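CRISPR-associated endoribonuclease Cas6 1 (Methanocaldococcus jannaschii DSM 2661, PDB 5YI6) probably cleaves CRISPR transcripts, processing them into the crRNAs that guide immunity against viruses and plasmids. Local coordinates at residues N39-R45 with A96-D101. Sequence-based numbering, arbitrary orientation.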
loop_
_atom_site.group_PDB
_atom_site.type_symbol
_atom_site.label_atom_id
_atom_site.label_comp_id
_atom_site.label_asym_id
_atom_site.label_seq_id
_atom_site.Cartn_x
_atom_site.Cartn_y
_atom_site.Cartn_z
ATOM N N ASN A 39 -4.908 19.313 12.590
ATOM C CA ASN A 39 -5.866 20.003 11.743
ATOM C C ASN A 39 -7.262 19.421 11.989
ATOM O O ASN A 39 -7.446 18.195 11.894
ATOM C CB ASN A 39 -5.464 19.835 10.271
ATOM C CG ASN A 39 -6.371 20.593 9.309
ATOM O OD1 ASN A 39 -7.474 21.006 9.654
ATOM N ND2 ASN A 39 -5.906 20.747 8.067
ATOM N N PRO A 40 -8.257 20.249 12.315
ATOM C CA PRO A 40 -9.608 19.720 12.533
ATOM C C PRO A 40 -10.183 18.989 11.330
ATOM O O PRO A 40 -11.085 18.165 11.519
ATOM C CB PRO A 40 -10.435 20.973 12.869
ATOM C CG PRO A 40 -9.453 21.950 13.385
ATOM C CD PRO A 40 -8.116 21.637 12.802
ATOM N N ALA A 41 -9.664 19.228 10.120
ATOM C CA ALA A 41 -10.095 18.441 8.970
ATOM C C ALA A 41 -9.869 16.950 9.194
ATOM O O ALA A 41 -10.605 16.125 8.640
ATOM C CB ALA A 41 -9.356 18.901 7.700
ATOM N N TYR A 42 -8.861 16.581 9.987
ATOM C CA TYR A 42 -8.584 15.178 10.276
ATOM C C TYR A 42 -8.927 14.781 11.699
ATOM O O TYR A 42 -9.365 13.652 11.931
ATOM C CB TYR A 42 -7.098 14.869 10.039
ATOM C CG TYR A 42 -6.663 15.169 8.609
ATOM C CD1 TYR A 42 -6.951 14.282 7.579
ATOM C CD2 TYR A 42 -5.946 16.339 8.300
ATOM C CE1 TYR A 42 -6.540 14.533 6.248
ATOM C CE2 TYR A 42 -5.540 16.611 6.953
ATOM C CZ TYR A 42 -5.828 15.700 5.954
ATOM O OH TYR A 42 -5.437 15.961 4.641
ATOM N N ALA A 43 -8.740 15.702 12.638
ATOM C CA ALA A 43 -8.743 15.375 14.053
ATOM C C ALA A 43 -10.055 14.722 14.473
ATOM O O ALA A 43 -10.050 13.640 15.065
ATOM C CB ALA A 43 -8.475 16.644 14.861
ATOM N N LYS A 44 -11.188 15.357 14.174
ATOM C CA LYS A 44 -12.455 14.760 14.590
ATOM C C LYS A 44 -12.719 13.458 13.841
ATOM O O LYS A 44 -13.083 12.432 14.446
ATOM C CB LYS A 44 -13.587 15.761 14.388
ATOM C CG LYS A 44 -13.116 17.187 14.024
ATOM C CD LYS A 44 -14.320 18.094 13.738
ATOM C CE LYS A 44 -13.935 19.492 13.279
ATOM N NZ LYS A 44 -14.098 19.646 11.792
ATOM N N ARG A 45 -12.465 13.469 12.529
ATOM C CA ARG A 45 -12.790 12.334 11.665
ATOM C C ARG A 45 -11.975 11.099 11.993
ATOM O O ARG A 45 -12.478 9.978 11.840
ATOM C CB ARG A 45 -12.576 12.717 10.191
ATOM C CG ARG A 45 -13.572 13.764 9.685
ATOM C CD ARG A 45 -13.298 14.125 8.242
ATOM N NE ARG A 45 -14.398 14.918 7.663
ATOM C CZ ARG A 45 -14.249 16.137 7.171
ATOM N NH1 ARG A 45 -13.043 16.699 7.170
ATOM N NH2 ARG A 45 -15.300 16.771 6.648
ATOM N N ALA A 96 -12.595 12.428 3.220
ATOM C CA ALA A 96 -13.225 13.725 3.500
ATOM C C ALA A 96 -12.205 14.724 4.051
ATOM O O ALA A 96 -12.224 15.919 3.696
ATOM C CB ALA A 96 -14.381 13.548 4.485
ATOM N N GLY A 97 -11.310 14.249 4.930
ATOM C CA GLY A 97 -10.276 15.131 5.457
ATOM C C GLY A 97 -9.292 15.575 4.382
ATOM O O GLY A 97 -8.918 16.749 4.315
ATOM N N LEU A 98 -8.847 14.640 3.541
ATOM C CA LEU A 98 -7.905 14.978 2.466
ATOM C C LEU A 98 -8.523 15.995 1.500
ATOM O O LEU A 98 -7.836 16.896 1.002
ATOM C CB LEU A 98 -7.530 13.705 1.692
ATOM C CG LEU A 98 -6.586 12.729 2.447
ATOM C CD1 LEU A 98 -6.650 11.316 1.824
ATOM C CD2 LEU A 98 -5.147 13.284 2.416
ATOM N N LEU A 99 -9.794 15.811 1.172
ATOM C CA LEU A 99 -10.447 16.741 0.235
ATOM C C LEU A 99 -10.635 18.117 0.860
ATOM O O LEU A 99 -10.457 19.129 0.178
ATOM C CB LEU A 99 -11.786 16.183 -0.248
ATOM C CG LEU A 99 -11.621 15.019 -1.227
ATOM C CD1 LEU A 99 -12.952 14.352 -1.486
ATOM C CD2 LEU A 99 -10.964 15.485 -2.539
ATOM N N GLU A 100 -10.976 18.178 2.159
ATOM C CA GLU A 100 -11.123 19.472 2.824
ATOM C C GLU A 100 -9.776 20.194 2.946
ATOM O O GLU A 100 -9.673 21.399 2.705
ATOM C CB GLU A 100 -11.766 19.286 4.213
ATOM C CG GLU A 100 -11.853 20.610 4.997
ATOM C CD GLU A 100 -12.479 20.478 6.384
ATOM O OE1 GLU A 100 -13.107 19.453 6.698
ATOM O OE2 GLU A 100 -12.337 21.427 7.166
ATOM N N ASP A 101 -8.736 19.476 3.363
ATOM C CA ASP A 101 -7.386 20.016 3.392
ATOM C C ASP A 101 -6.968 20.495 1.997
ATOM O O ASP A 101 -6.604 21.669 1.797
ATOM C CB ASP A 101 -6.469 18.899 3.944
ATOM C CG ASP A 101 -4.999 19.239 3.944
ATOM O OD1 ASP A 101 -4.584 20.274 3.386
ATOM O OD2 ASP A 101 -4.234 18.434 4.513
HETATM O O HOH W 1 -3.194 19.820 7.146
HETATM O O HOH W 2 -12.896 21.633 9.782
HETATM O O HOH W 3 -15.567 18.991 4.657
#
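Ala41 lies over Gly97 with their CA atoms 4.8 Å apart, the nearest CA pair between the short, weakly bonded helix 40-43 and the last turns of helix 88-101. Lacking a side chain, Gly97 lets Ala41 O reach its CA (3.4 Å) and Tyr42 CE1 its C (3.5 Å). The tyrosine reaches across the last turn, past Gly97 and Leu98, and its OH donates to Asp101 OD2 (2.8 Å) at the ring edge, on the anti side of a carboxylate turned 79° from the ring. Lys34 forms a salt bridge with the same oxygen, and a water links it to Asn39 ND2, while Asn39 OD1 caps Ala41 N. Arg45, its chain extended from CG to NE, lays one guanidinium face on Ala96 CB. Its NH1 is shared, donating in the guanidinium plane to Ala41 O (2.9 Å) and to Glu100 OE1 (2.8 Å), the latter a salt bridge joining segment 39-45 to helix 88-101 near the surface. The small Ala41 CB packs against Glu100 CD (3.7 Å). A short helical turn is packed closely on a helix at a glycine within the N-terminal RAMP-type domain of Cas6, and segment 39-45 runs on to His47, the probable proton donor.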